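Local atomic coordinates of phosphoribosylaminoimidazole-succinocarboxamide synthase (Saccharomyces cerevisiae, PDB entry 1OBD), a protein that joins CAIR to L-aspartate at the expense of ATP, forming SAICAR in the de novo synthesis of purine nucleotides. Residues L117-R122 and P157-S162; N74-I79 and R105-H110; I55-L60 and T237-R242; T6-I11 and D22-D27. All blocks are in the same frame, centred on the assembly; numbering follows the deposited sequence.

Interaction 1: residues L117-R122 and P157-S162; sequences LEVIVR and PIFTPS. With SO4 (sulfate ion), chain C.
Arg-122 reaches over to Thr-160 on the paired strand, starting from a backbone that exchanges two N-H...O bonds with Ile-158. Its CB lies 4.3 Å from Ile-158 CG1. With CG anti to the carbonyl carbon (chi1 -56°) and the chain extended as far as NE, both CG and CD run past Thr-160 OG1. Arg-122 NE then gives Thr-160 OG1 a weak, bent bond of 2.9 Å, the side chains crossing at about a right angle. Around the guanidinium, Ile-120 CG2 lies over one face toward the rim and Thr-160 CG2 sits at the edge. The tip ends on a sulfate ion: NH1 points nearly straight at O2 (2.9 Å, 165°), while NH2 bonds O3 at 3.0 Å and also holds His-140.

At the far end Glu-118 and Ser-162 bond backbone to backbone. On the opposite side of the sheet from Arg-122, Val-119 CG1 meets the edge of the Phe-159 ring at CE2, 3.8 Å away. Val-121 and Phe-159 both face helix 185-208. This is the antiparallel pairing of neighbouring strands in a mixed sheet, apolar toward a helix and holding on its other face a sulfate, probably from the crystallisation liquor, consistent with an anion site.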
# COMPACT_ATOMS: atom_id res chain seq x y z
N LEU A 117 -9.86 9.54 -5.40
CA LEU A 117 -8.59 10.02 -5.82
C LEU A 117 -7.49 9.10 -5.26
O LEU A 117 -7.56 8.67 -4.11
CB LEU A 117 -8.51 11.40 -5.24
CG LEU A 117 -7.46 12.29 -5.77
CD1 LEU A 117 -7.58 12.57 -7.28
CD2 LEU A 117 -7.44 13.60 -5.02
N GLU A 118 -6.48 8.78 -6.07
CA GLU A 118 -5.29 8.11 -5.58
C GLU A 118 -4.28 9.18 -5.19
O GLU A 118 -3.80 9.94 -6.05
CB GLU A 118 -4.72 7.12 -6.59
CG GLU A 118 -5.60 5.91 -6.81
CD GLU A 118 -5.04 4.97 -7.86
OE1 GLU A 118 -4.29 5.44 -8.73
OE2 GLU A 118 -5.34 3.76 -7.82
N VAL A 119 -3.99 9.29 -3.91
CA VAL A 119 -3.17 10.38 -3.39
C VAL A 119 -1.73 9.93 -3.25
O VAL A 119 -1.32 9.42 -2.23
CB VAL A 119 -3.74 10.97 -2.13
CG1 VAL A 119 -2.89 12.13 -1.63
CG2 VAL A 119 -5.20 11.38 -2.33
N ILE A 120 -1.00 10.06 -4.34
CA ILE A 120 0.41 9.67 -4.37
C ILE A 120 1.22 10.87 -3.87
O ILE A 120 0.99 12.02 -4.28
CB ILE A 120 0.85 9.28 -5.78
CG1 ILE A 120 0.12 8.06 -6.28
CG2 ILE A 120 2.35 9.05 -5.82
CD1 ILE A 120 0.32 7.89 -7.77
N VAL A 121 2.17 10.60 -3.00
CA VAL A 121 3.18 11.55 -2.60
C VAL A 121 4.52 10.96 -3.01
O VAL A 121 4.82 9.78 -2.73
CB VAL A 121 3.16 11.81 -1.08
CG1 VAL A 121 4.26 12.78 -0.71
CG2 VAL A 121 1.79 12.34 -0.70
N ARG A 122 5.32 11.78 -3.66
CA ARG A 122 6.63 11.37 -4.10
C ARG A 122 7.68 12.13 -3.33
O ARG A 122 7.73 13.35 -3.36
CB ARG A 122 6.82 11.62 -5.59
CG ARG A 122 5.79 10.98 -6.46
CD ARG A 122 6.04 11.26 -7.92
NE ARG A 122 4.95 10.77 -8.73
CZ ARG A 122 4.87 9.54 -9.19
NH1 ARG A 122 5.87 8.66 -8.99
NH2 ARG A 122 3.81 9.20 -9.89
N PRO A 157 8.75 16.71 -0.57
CA PRO A 157 7.85 15.73 -1.18
C PRO A 157 6.66 16.42 -1.80
O PRO A 157 6.18 17.44 -1.29
CB PRO A 157 7.44 14.84 -0.02
CG PRO A 157 8.53 15.00 0.96
CD PRO A 157 8.91 16.45 0.87
N ILE A 158 6.19 15.87 -2.90
CA ILE A 158 5.12 16.46 -3.66
C ILE A 158 3.91 15.55 -3.85
O ILE A 158 4.04 14.36 -4.12
CB ILE A 158 5.61 16.98 -5.04
CG1 ILE A 158 6.33 15.92 -5.88
CG2 ILE A 158 6.53 18.20 -4.86
CD1 ILE A 158 6.63 16.34 -7.32
N PHE A 159 2.74 16.15 -3.76
CA PHE A 159 1.47 15.56 -4.11
C PHE A 159 1.36 15.47 -5.62
O PHE A 159 1.41 16.47 -6.34
CB PHE A 159 0.38 16.48 -3.57
CG PHE A 159 -1.01 16.21 -4.06
CD1 PHE A 159 -1.72 17.21 -4.72
CD2 PHE A 159 -1.66 15.01 -3.81
CE1 PHE A 159 -3.00 17.04 -5.13
CE2 PHE A 159 -2.98 14.85 -4.24
CZ PHE A 159 -3.63 15.86 -4.90
N THR A 160 1.21 14.24 -6.11
CA THR A 160 1.07 13.97 -7.52
C THR A 160 -0.07 13.01 -7.72
O THR A 160 0.13 11.77 -7.71
CB THR A 160 2.37 13.46 -8.15
OG1 THR A 160 2.76 12.21 -7.58
CG2 THR A 160 3.53 14.40 -7.92
N PRO A 161 -1.29 13.50 -7.84
CA PRO A 161 -2.46 12.60 -7.83
C PRO A 161 -2.56 11.73 -9.05
O PRO A 161 -1.98 11.98 -10.11
CB PRO A 161 -3.64 13.55 -7.73
CG PRO A 161 -3.13 14.84 -8.23
CD PRO A 161 -1.69 14.91 -7.92
N SER A 162 -3.34 10.67 -8.88
CA SER A 162 -3.67 9.72 -9.94
C SER A 162 -5.16 9.36 -9.86
O SER A 162 -5.78 9.49 -8.82
CB SER A 162 -2.77 8.50 -9.78
OG SER A 162 -3.28 7.37 -10.40
S SO4 C . 4.83 5.38 -10.47
O1 SO4 C . 4.68 5.23 -11.90
O2 SO4 C . 6.10 6.06 -10.25
O3 SO4 C . 3.81 6.21 -9.84
O4 SO4 C . 4.85 4.10 -9.77

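Interaction 2: residues N74-I79 and R105-H110; sequences NHLVDI and RSLLVH. With AMP (adenosine monophosphate), chain G; ATP (adenosine-5'-triphosphate), chain B.
Between His-75 and His-110 the amino nitrogen N6 of ATP is gripped twice: it donates to His-75 ND1 at 2.8 Å, nearly straight at 166°, and to His-110 O at 3.0 Å. The same two residues are tied together directly, since His-110 N bonds His-75 O almost end-on to the carbonyl, at 2.8 Å.

The imidazole of His-75 stands with CG between the backbone N and the carbonyl carbon (chi1 65°), which brings its edge to the adenine and one face under Val-109. CG1 of that valine sits over the ring centre, a CH-pi contact of 3.6 Å to the centroid, and Phe-33 meets the ring edge-to-face. With an alanine in place of this histidine, ATP N6 would probably keep just one of these two acceptors and a gap would open beneath Val-109 CG1.

A second CH-pi contact repeats the pattern: Val-77 CG2 lies over the centre of the His-110 ring, 3.7 Å from the centroid. A water in the plane of that ring joins NE2 to Asp-78 N. Further along, Val-77 N bonds Leu-108 O from a direction tilted out of the carbonyl plane, and Leu-108 N gives AMP N1 a bond of 2.9 Å at 173°. Ile-79 CG1 comes within 3.4 Å of AMP C5.

The strand and loop can thus receive two adenines, one at each end of their contact. Because acceptors face the ATP amino group, a guanine, with a carbonyl at that position, would probably fit poorly.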
# COMPACT_ATOMS: atom_id res chain seq x y z
N ASN A 74 -8.33 7.19 11.35
CA ASN A 74 -8.27 6.07 10.40
C ASN A 74 -9.56 5.25 10.44
O ASN A 74 -10.40 5.41 11.30
CB ASN A 74 -7.04 5.18 10.61
CG ASN A 74 -7.07 4.49 11.92
OD1 ASN A 74 -7.98 3.71 12.21
ND2 ASN A 74 -6.08 4.75 12.76
N HIS A 75 -9.70 4.35 9.48
CA HIS A 75 -10.92 3.56 9.31
C HIS A 75 -11.03 2.35 10.22
O HIS A 75 -12.04 1.64 10.15
CB HIS A 75 -11.13 3.13 7.83
CG HIS A 75 -10.08 2.19 7.27
ND1 HIS A 75 -10.19 1.63 6.01
CD2 HIS A 75 -8.92 1.71 7.79
CE1 HIS A 75 -9.14 0.85 5.79
NE2 HIS A 75 -8.36 0.88 6.85
N LEU A 76 -10.03 2.06 11.04
CA LEU A 76 -10.13 0.84 11.84
C LEU A 76 -11.26 0.90 12.84
O LEU A 76 -11.46 1.90 13.52
CB LEU A 76 -8.85 0.57 12.62
CG LEU A 76 -7.60 0.40 11.77
CD1 LEU A 76 -6.33 0.32 12.66
CD2 LEU A 76 -7.68 -0.78 10.84
N VAL A 77 -12.00 -0.18 12.94
CA VAL A 77 -12.93 -0.34 14.07
C VAL A 77 -12.14 -0.61 15.35
O VAL A 77 -11.31 -1.47 15.39
CB VAL A 77 -13.91 -1.52 13.78
CG1 VAL A 77 -14.81 -1.76 15.00
CG2 VAL A 77 -14.78 -1.22 12.57
N ASP A 78 -12.48 0.12 16.41
CA ASP A 78 -11.92 -0.08 17.75
C ASP A 78 -12.38 -1.50 18.23
O ASP A 78 -13.58 -1.78 18.36
CB ASP A 78 -12.15 1.30 18.47
CG ASP A 78 -11.10 2.35 18.09
OD1 ASP A 78 -11.33 3.53 18.39
OD2 ASP A 78 -10.04 2.09 17.51
N ILE A 79 -11.43 -2.39 18.41
CA ILE A 79 -11.68 -3.71 18.98
C ILE A 79 -11.52 -3.55 20.50
O ILE A 79 -10.48 -3.10 20.98
CB ILE A 79 -10.70 -4.75 18.39
CG1 ILE A 79 -10.84 -4.76 16.86
CG2 ILE A 79 -10.94 -6.17 19.01
CD1 ILE A 79 -12.19 -5.05 16.39
N ARG A 105 -4.51 -11.61 9.29
CA ARG A 105 -4.45 -10.97 7.98
C ARG A 105 -5.70 -10.18 7.64
O ARG A 105 -5.90 -9.76 6.51
CB ARG A 105 -4.17 -11.98 6.87
CG ARG A 105 -5.20 -13.10 6.80
CD ARG A 105 -4.99 -14.03 5.69
NE ARG A 105 -3.81 -14.89 5.84
CZ ARG A 105 -2.73 -14.84 5.09
NH1 ARG A 105 -2.58 -13.94 4.14
NH2 ARG A 105 -1.74 -15.71 5.29
N SER A 106 -6.53 -9.91 8.65
CA SER A 106 -7.81 -9.24 8.43
C SER A 106 -7.99 -8.03 9.29
O SER A 106 -7.66 -8.04 10.47
CB SER A 106 -8.94 -10.24 8.72
OG SER A 106 -8.88 -11.37 7.92
N LEU A 107 -8.54 -7.01 8.69
CA LEU A 107 -8.84 -5.78 9.37
C LEU A 107 -10.32 -5.46 9.25
O LEU A 107 -10.89 -5.47 8.16
CB LEU A 107 -8.03 -4.64 8.82
CG LEU A 107 -6.52 -4.74 9.10
CD1 LEU A 107 -5.82 -3.59 8.40
CD2 LEU A 107 -6.18 -4.79 10.56
N LEU A 108 -10.94 -5.17 10.38
CA LEU A 108 -12.30 -4.72 10.48
C LEU A 108 -12.32 -3.21 10.34
O LEU A 108 -11.67 -2.51 11.13
CB LEU A 108 -12.92 -5.17 11.80
CG LEU A 108 -14.42 -5.04 11.90
CD1 LEU A 108 -15.08 -6.09 10.99
CD2 LEU A 108 -14.88 -5.23 13.35
N VAL A 109 -13.04 -2.71 9.33
CA VAL A 109 -12.96 -1.28 9.03
C VAL A 109 -14.34 -0.67 8.85
O VAL A 109 -15.27 -1.32 8.38
CB VAL A 109 -12.04 -1.00 7.83
CG1 VAL A 109 -10.68 -1.61 7.99
CG2 VAL A 109 -12.65 -1.43 6.52
N HIS A 110 -14.45 0.59 9.26
CA HIS A 110 -15.65 1.36 9.00
C HIS A 110 -15.72 1.74 7.54
O HIS A 110 -14.72 2.21 6.95
CB HIS A 110 -15.60 2.66 9.83
CG HIS A 110 -15.67 2.47 11.31
ND1 HIS A 110 -16.80 2.03 11.95
CD2 HIS A 110 -14.75 2.68 12.29
CE1 HIS A 110 -16.58 1.95 13.25
NE2 HIS A 110 -15.34 2.34 13.49
P AMP G . -5.86 -2.81 19.96
O1P AMP G . -5.47 -2.64 21.44
O2P AMP G . -5.58 -1.55 19.24
O3P AMP G . -7.37 -3.15 19.86
O5' AMP G . -5.04 -4.03 19.30
C5' AMP G . -5.05 -5.32 19.89
C4' AMP G . -4.99 -6.40 18.82
O4' AMP G . -6.15 -6.37 18.00
C3' AMP G . -3.78 -6.25 17.91
O3' AMP G . -3.03 -7.45 17.87
C2' AMP G . -4.35 -5.91 16.54
O2' AMP G . -3.72 -6.64 15.51
C1' AMP G . -5.83 -6.27 16.62
N9 AMP G . -6.75 -5.28 16.02
C8 AMP G . -6.98 -4.01 16.48
N7 AMP G . -7.88 -3.39 15.67
C5 AMP G . -8.24 -4.27 14.71
C6 AMP G . -9.12 -4.13 13.66
N6 AMP G . -9.79 -2.99 13.49
N1 AMP G . -9.30 -5.22 12.83
C2 AMP G . -8.59 -6.40 13.01
N3 AMP G . -7.70 -6.53 14.06
C4 AMP G . -7.53 -5.46 14.90
PG ATP B . -5.62 -3.11 -6.00
O1G ATP B . -5.03 -4.43 -5.62
O2G ATP B . -5.47 -2.06 -4.88
O3G ATP B . -4.93 -2.63 -7.29
PB ATP B . -8.38 -2.81 -5.51
O1B ATP B . -9.63 -3.19 -6.21
O2B ATP B . -8.26 -1.33 -5.17
O3B ATP B . -7.18 -3.33 -6.39
PA ATP B . -8.10 -3.26 -2.68
O1A ATP B . -7.50 -4.40 -1.96
O2A ATP B . -7.25 -2.00 -2.61
O3A ATP B . -8.26 -3.71 -4.19
O5' ATP B . -9.59 -3.04 -2.19
C5' ATP B . -9.90 -1.94 -1.37
C4' ATP B . -11.17 -1.30 -1.88
O4' ATP B . -11.82 -0.66 -0.81
C3' ATP B . -10.85 -0.22 -2.87
O3' ATP B . -11.97 -0.12 -3.75
C2' ATP B . -10.66 1.01 -1.97
O2' ATP B . -10.80 2.27 -2.55
C1' ATP B . -11.78 0.76 -0.99
N9 ATP B . -11.67 1.21 0.41
C8 ATP B . -10.48 1.33 1.08
N7 ATP B . -10.77 1.68 2.32
C5 ATP B . -12.11 1.84 2.50
C6 ATP B . -12.98 2.20 3.53
N6 ATP B . -12.66 2.32 4.81
N1 ATP B . -14.33 2.25 3.29
C2 ATP B . -14.84 1.93 2.07
N3 ATP B . -14.02 1.58 1.04
C4 ATP B . -12.68 1.53 1.26
O HOH W 1 -10.13 -2.91 13.40
O HOH W 2 -14.24 2.36 16.07

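Interaction 3: residues I55-L60 and T237-R242; sequences ILLTKL and TPDSSR. With SO4 (sulfate ion), chain C.
Leu-57 and Leu-60 on helix 53-67 press against the turn that opens with Thr-237. Leu-57 CG stands 4.1 Å from Thr-237 CB, and its CD2 comes to 3.4 Å from Asp-239 OD1, both partners crossing it at about a right angle. One helical turn on, Leu-60, its CG anti to the backbone N (chi1 179°), sends CD2 to Pro-238 CD at 4.0 Å.

In the next shell hydroxyls hold the turn together. Thr-237 OG1 accepts from Ser-240 N at 3.2 Å, an ST motif, and also bonds outward to Glu-234. Ser-240 OG in return accepts from Thr-237 N, while Ser-241 OG, also bonded to Thr-216, donates to Thr-237 O at 2.9 Å. Asp-239 OD1 has its charge met by Lys-53 of the same helix.

Farther out, Arg-242 bends at chi3 (-87°) and offers the edge of its guanidinium to a sulfate ion that Arg-122 and Ser-128 also hold: NH2 bonds O2 at 2.8 Å and NH1 bonds O4 at 3.0 Å. NH2 also forms a salt bridge with Asp-215. A leucine here would probably leave Asp-215 short of a positive partner and the sulfate held by fewer donors.

The leucines therefore meet mostly carbon, with one carboxylate oxygen at the margin, and the Thr-237 side chain lies about 4 Å from a magnesium ion. The sulfate probably came from the crystallisation liquor, yet suggests a pocket for anions.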
# COMPACT_ATOMS: atom_id res chain seq x y z
N ILE A 55 -0.18 -11.45 6.15
CA ILE A 55 -0.09 -11.20 7.59
C ILE A 55 0.92 -10.10 7.84
O ILE A 55 0.68 -9.16 8.59
CB ILE A 55 0.27 -12.49 8.36
CG1 ILE A 55 -0.89 -13.49 8.24
CG2 ILE A 55 0.62 -12.16 9.82
CD1 ILE A 55 -0.59 -14.87 8.76
N LEU A 56 2.10 -10.21 7.25
CA LEU A 56 3.14 -9.22 7.47
C LEU A 56 2.69 -7.85 7.03
O LEU A 56 2.96 -6.86 7.71
CB LEU A 56 4.41 -9.66 6.74
CG LEU A 56 5.01 -10.94 7.33
CD1 LEU A 56 5.93 -11.65 6.36
CD2 LEU A 56 5.84 -10.63 8.58
N LEU A 57 2.04 -7.76 5.89
CA LEU A 57 1.61 -6.47 5.41
C LEU A 57 0.45 -5.90 6.23
O LEU A 57 0.37 -4.68 6.43
CB LEU A 57 1.25 -6.48 3.94
CG LEU A 57 2.39 -6.29 2.98
CD1 LEU A 57 3.63 -6.98 3.23
CD2 LEU A 57 2.00 -6.32 1.53
N THR A 58 -0.43 -6.76 6.70
CA THR A 58 -1.49 -6.29 7.59
C THR A 58 -0.88 -5.71 8.85
O THR A 58 -1.23 -4.61 9.28
CB THR A 58 -2.43 -7.46 7.95
OG1 THR A 58 -3.15 -7.82 6.78
CG2 THR A 58 -3.49 -7.00 8.93
N LYS A 59 0.04 -6.45 9.44
CA LYS A 59 0.64 -5.99 10.71
C LYS A 59 1.46 -4.75 10.48
O LYS A 59 1.48 -3.85 11.35
CB LYS A 59 1.45 -7.11 11.34
CG LYS A 59 0.60 -8.29 11.81
CD LYS A 59 1.42 -9.40 12.47
CE LYS A 59 1.69 -9.15 13.96
NZ LYS A 59 0.46 -9.11 14.79
N LEU A 60 2.11 -4.63 9.33
CA LEU A 60 2.85 -3.40 9.06
C LEU A 60 1.87 -2.23 8.94
O LEU A 60 2.09 -1.13 9.50
CB LEU A 60 3.65 -3.55 7.79
CG LEU A 60 4.46 -2.35 7.35
CD1 LEU A 60 5.48 -1.97 8.39
CD2 LEU A 60 5.15 -2.66 6.02
N THR A 237 2.84 0.17 2.78
CA THR A 237 3.41 -1.17 2.59
C THR A 237 4.17 -1.21 1.29
O THR A 237 4.08 -0.31 0.45
CB THR A 237 2.34 -2.23 2.53
OG1 THR A 237 1.66 -2.12 1.28
CG2 THR A 237 1.28 -2.06 3.64
N PRO A 238 4.98 -2.24 1.10
CA PRO A 238 5.67 -2.37 -0.17
C PRO A 238 4.77 -2.58 -1.39
O PRO A 238 5.23 -2.44 -2.50
CB PRO A 238 6.61 -3.54 0.05
CG PRO A 238 6.59 -3.85 1.41
CD PRO A 238 5.38 -3.27 2.07
N ASP A 239 3.51 -2.92 -1.20
CA ASP A 239 2.56 -2.95 -2.28
C ASP A 239 1.96 -1.59 -2.62
O ASP A 239 1.58 -1.38 -3.73
CB ASP A 239 1.40 -3.91 -1.98
CG ASP A 239 1.76 -5.38 -2.17
OD1 ASP A 239 0.96 -6.22 -1.69
OD2 ASP A 239 2.78 -5.73 -2.77
N SER A 240 1.82 -0.71 -1.64
CA SER A 240 1.27 0.62 -1.84
C SER A 240 2.31 1.71 -2.04
O SER A 240 1.97 2.87 -2.24
CB SER A 240 0.37 1.02 -0.67
OG SER A 240 1.12 1.35 0.49
N SER A 241 3.58 1.31 -2.03
CA SER A 241 4.71 2.22 -1.98
C SER A 241 5.88 1.63 -2.72
O SER A 241 5.95 0.41 -2.93
CB SER A 241 5.18 2.44 -0.55
OG SER A 241 4.12 2.58 0.37
N ARG A 242 6.81 2.48 -3.09
CA ARG A 242 8.09 2.04 -3.64
C ARG A 242 9.11 1.97 -2.54
O ARG A 242 9.60 3.00 -2.08
CB ARG A 242 8.52 2.98 -4.74
CG ARG A 242 9.70 2.63 -5.51
CD ARG A 242 9.80 3.50 -6.74
NE ARG A 242 9.09 2.99 -7.91
CZ ARG A 242 8.13 3.58 -8.59
NH1 ARG A 242 7.62 2.99 -9.64
NH2 ARG A 242 7.63 4.77 -8.24
S SO4 C . 4.83 5.38 -10.47
O1 SO4 C . 4.68 5.23 -11.90
O2 SO4 C . 6.10 6.06 -10.25
O3 SO4 C . 3.81 6.21 -9.84
O4 SO4 C . 4.85 4.10 -9.77

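Interaction 4: residues T6-I11 and D22-D27; sequences TELDGI and DIYEVD. With ATP (adenosine-5'-triphosphate), chain B.
Thr-6, Asp-22 and Tyr-24 form a short polar chain between the N-terminal loop and strand 21-27. In the conformers of Thr-6 and Asp-22 described, each one of two deposited, Asp-22 OD1 accepts twice from Thr-6: from the backbone N at 3.0 Å (162°), nearly along the C-O axis, and from OG1 at 2.6 Å, on the lone pair turned away from OD2. With OG1 between the backbone N and the carbonyl carbon (chi1 58°), the threonine hydroxyl also lies in the plane of the Tyr-24 ring, at its edge, 2.6 Å from OH. The other carboxylate oxygen, OD2, pairs with Arg-38.

A water carries the polar link on. It too sits in the ring plane, 2.7 Å from Tyr-24 OH, and accepts from Leu-8 N at 2.9 Å, so the phenol is tied to the loop at two places.

The apolar part belongs to Leu-8. Its CD1 lies squarely over the centre of one face of the Tyr-24 ring, 3.6 Å from the centroid and 9° off the normal, a CH-pi contact. Tyr-98 of helix 96-102 also packs on this leucine.

Backbone bonding shapes the loop just beyond: Ile-11 N returns to Leu-8 O at 2.9 Å, closing a type I' turn through Asp-9 and Gly-10.

The bonds to OH fix where the end of the Tyr-24 ring sits, and the Leu-8 methyl on its face probably hinders its turning. In these conformers the buried Asp-22 carboxylate, with two donors on one oxygen and an arginine on the other, is likely to remain ionised.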
# COMPACT_ATOMS: atom_id res chain seq x y z
N THR A 6 -9.44 -16.44 -0.37
CA THR A 6 -10.35 -16.76 0.70
C THR A 6 -11.62 -17.40 0.20
O THR A 6 -12.13 -17.03 -0.85
CB THR A 6 -10.72 -15.57 1.61
OG1 THR A 6 -11.30 -14.53 0.84
CG2 THR A 6 -9.44 -15.02 2.34
N GLU A 7 -12.12 -18.36 0.97
CA GLU A 7 -13.32 -19.13 0.63
C GLU A 7 -14.21 -19.16 1.87
O GLU A 7 -14.04 -19.97 2.77
CB GLU A 7 -12.90 -20.53 0.17
CG GLU A 7 -12.05 -20.53 -1.11
CD GLU A 7 -12.82 -20.20 -2.37
OE1 GLU A 7 -12.17 -20.18 -3.46
OE2 GLU A 7 -14.05 -19.98 -2.30
N LEU A 8 -15.14 -18.21 1.94
CA LEU A 8 -16.01 -18.06 3.13
C LEU A 8 -17.42 -18.62 2.92
O LEU A 8 -18.29 -18.46 3.74
CB LEU A 8 -16.12 -16.60 3.57
CG LEU A 8 -14.78 -15.94 3.94
CD1 LEU A 8 -15.10 -14.60 4.63
CD2 LEU A 8 -13.95 -16.79 4.85
N ASP A 9 -17.64 -19.32 1.80
CA ASP A 9 -18.88 -20.09 1.61
C ASP A 9 -20.15 -19.24 1.78
O ASP A 9 -21.17 -19.70 2.28
CB ASP A 9 -18.90 -21.33 2.50
CG ASP A 9 -17.81 -22.32 2.15
OD1 ASP A 9 -17.56 -22.49 0.93
OD2 ASP A 9 -17.16 -22.96 3.04
N GLY A 10 -20.07 -18.00 1.34
CA GLY A 10 -21.18 -17.08 1.41
C GLY A 10 -21.52 -16.52 2.79
O GLY A 10 -22.50 -15.82 2.94
N ILE A 11 -20.70 -16.80 3.80
CA ILE A 11 -21.03 -16.38 5.15
C ILE A 11 -21.11 -14.85 5.23
O ILE A 11 -21.93 -14.31 5.96
CB ILE A 11 -20.01 -16.96 6.15
CG1 ILE A 11 -20.24 -18.48 6.25
CG2 ILE A 11 -20.16 -16.31 7.52
CD1 ILE A 11 -19.11 -19.24 6.83
N ASP A 22 -9.02 -9.47 -0.44
CA ASP A 22 -10.42 -9.86 -0.57
C ASP A 22 -11.20 -9.01 0.42
O ASP A 22 -10.84 -9.01 1.58
CB ASP A 22 -10.57 -11.38 -0.29
CG ASP A 22 -9.64 -12.28 -1.16
OD1 ASP A 22 -9.60 -13.50 -0.90
OD2 ASP A 22 -8.96 -11.87 -2.13
N ILE A 23 -12.23 -8.33 -0.03
CA ILE A 23 -13.02 -7.42 0.78
C ILE A 23 -14.44 -7.96 0.93
O ILE A 23 -15.11 -8.21 -0.07
CB ILE A 23 -13.12 -6.04 0.13
CG1 ILE A 23 -11.75 -5.48 -0.22
CG2 ILE A 23 -13.89 -5.10 1.02
CD1 ILE A 23 -11.79 -4.04 -0.57
N TYR A 24 -14.86 -8.16 2.16
CA TYR A 24 -16.19 -8.64 2.48
C TYR A 24 -17.03 -7.58 3.22
O TYR A 24 -16.49 -6.73 3.93
CB TYR A 24 -16.14 -9.90 3.36
CG TYR A 24 -15.53 -11.08 2.67
CD1 TYR A 24 -16.31 -11.96 1.97
CD2 TYR A 24 -14.16 -11.30 2.67
CE1 TYR A 24 -15.78 -13.01 1.30
CE2 TYR A 24 -13.63 -12.37 2.00
CZ TYR A 24 -14.43 -13.23 1.32
OH TYR A 24 -13.89 -14.31 0.63
N GLU A 25 -18.35 -7.67 3.10
CA GLU A 25 -19.23 -6.80 3.84
C GLU A 25 -19.66 -7.47 5.13
O GLU A 25 -20.24 -8.56 5.10
CB GLU A 25 -20.47 -6.50 3.02
CG GLU A 25 -21.37 -5.47 3.70
CD GLU A 25 -22.42 -4.96 2.73
OE1 GLU A 25 -22.42 -3.76 2.40
OE2 GLU A 25 -23.23 -5.80 2.29
N VAL A 26 -19.39 -6.83 6.26
CA VAL A 26 -19.75 -7.36 7.54
C VAL A 26 -21.16 -6.90 7.94
O VAL A 26 -21.94 -7.69 8.45
CB VAL A 26 -18.70 -6.93 8.60
CG1 VAL A 26 -19.15 -7.27 10.02
CG2 VAL A 26 -17.36 -7.54 8.25
N ASP A 27 -21.47 -5.64 7.72
CA ASP A 27 -22.81 -5.13 7.98
C ASP A 27 -22.92 -3.82 7.24
O ASP A 27 -22.06 -3.46 6.43
CB ASP A 27 -23.11 -5.06 9.49
CG ASP A 27 -22.27 -4.09 10.22
OD1 ASP A 27 -22.18 -4.26 11.45
OD2 ASP A 27 -21.73 -3.13 9.67
PG ATP B . -5.62 -3.11 -6.00
O1G ATP B . -5.03 -4.43 -5.62
O2G ATP B . -5.47 -2.06 -4.88
O3G ATP B . -4.93 -2.63 -7.29
PB ATP B . -8.38 -2.81 -5.51
O1B ATP B . -9.63 -3.19 -6.21
O2B ATP B . -8.26 -1.33 -5.17
O3B ATP B . -7.18 -3.33 -6.39
PA ATP B . -8.10 -3.26 -2.68
O1A ATP B . -7.50 -4.40 -1.96
O2A ATP B . -7.25 -2.00 -2.61
O3A ATP B . -8.26 -3.71 -4.19
O5' ATP B . -9.59 -3.04 -2.19
C5' ATP B . -9.90 -1.94 -1.37
C4' ATP B . -11.17 -1.30 -1.88
O4' ATP B . -11.82 -0.66 -0.81
C3' ATP B . -10.85 -0.22 -2.87
O3' ATP B . -11.97 -0.12 -3.75
C2' ATP B . -10.66 1.01 -1.97
O2' ATP B . -10.80 2.27 -2.55
C1' ATP B . -11.78 0.76 -0.99
N9 ATP B . -11.67 1.21 0.41
C8 ATP B . -10.48 1.33 1.08
N7 ATP B . -10.77 1.68 2.32
C5 ATP B . -12.11 1.84 2.50
C6 ATP B . -12.98 2.20 3.53
N6 ATP B . -12.66 2.32 4.81
N1 ATP B . -14.33 2.25 3.29
C2 ATP B . -14.84 1.93 2.07
N3 ATP B . -14.02 1.58 1.04
C4 ATP B . -12.68 1.53 1.26
O HOH W 3 -15.45 -16.36 -0.27

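How the interactions relate
Along the chain, interaction 4 closes first. Interaction 3 then spans from helix 53-67 to strand 228-245, and within that span interaction 2 closes before interaction 1 opens. Interactions 2 and 4 share the four-stranded sheet, their centres about 15 Å apart, and touch where Leu-108 CD1 meets Val-26 CG2 at 3.9 Å. Interactions 1 and 3 reach the six-stranded mixed sheet and hold one sulfate between Arg-122 and Arg-242. Helix 53-67 joins the two groups, Thr-58 packing on Arg-105 and Leu-107. Interactions 1 and 4 lie on opposite sides of the chain's centre. ATP lies between the two sheets, bonded by His-75 and His-110 of interaction 2 and by Glu-219 and Asp-233 of the mixed sheet.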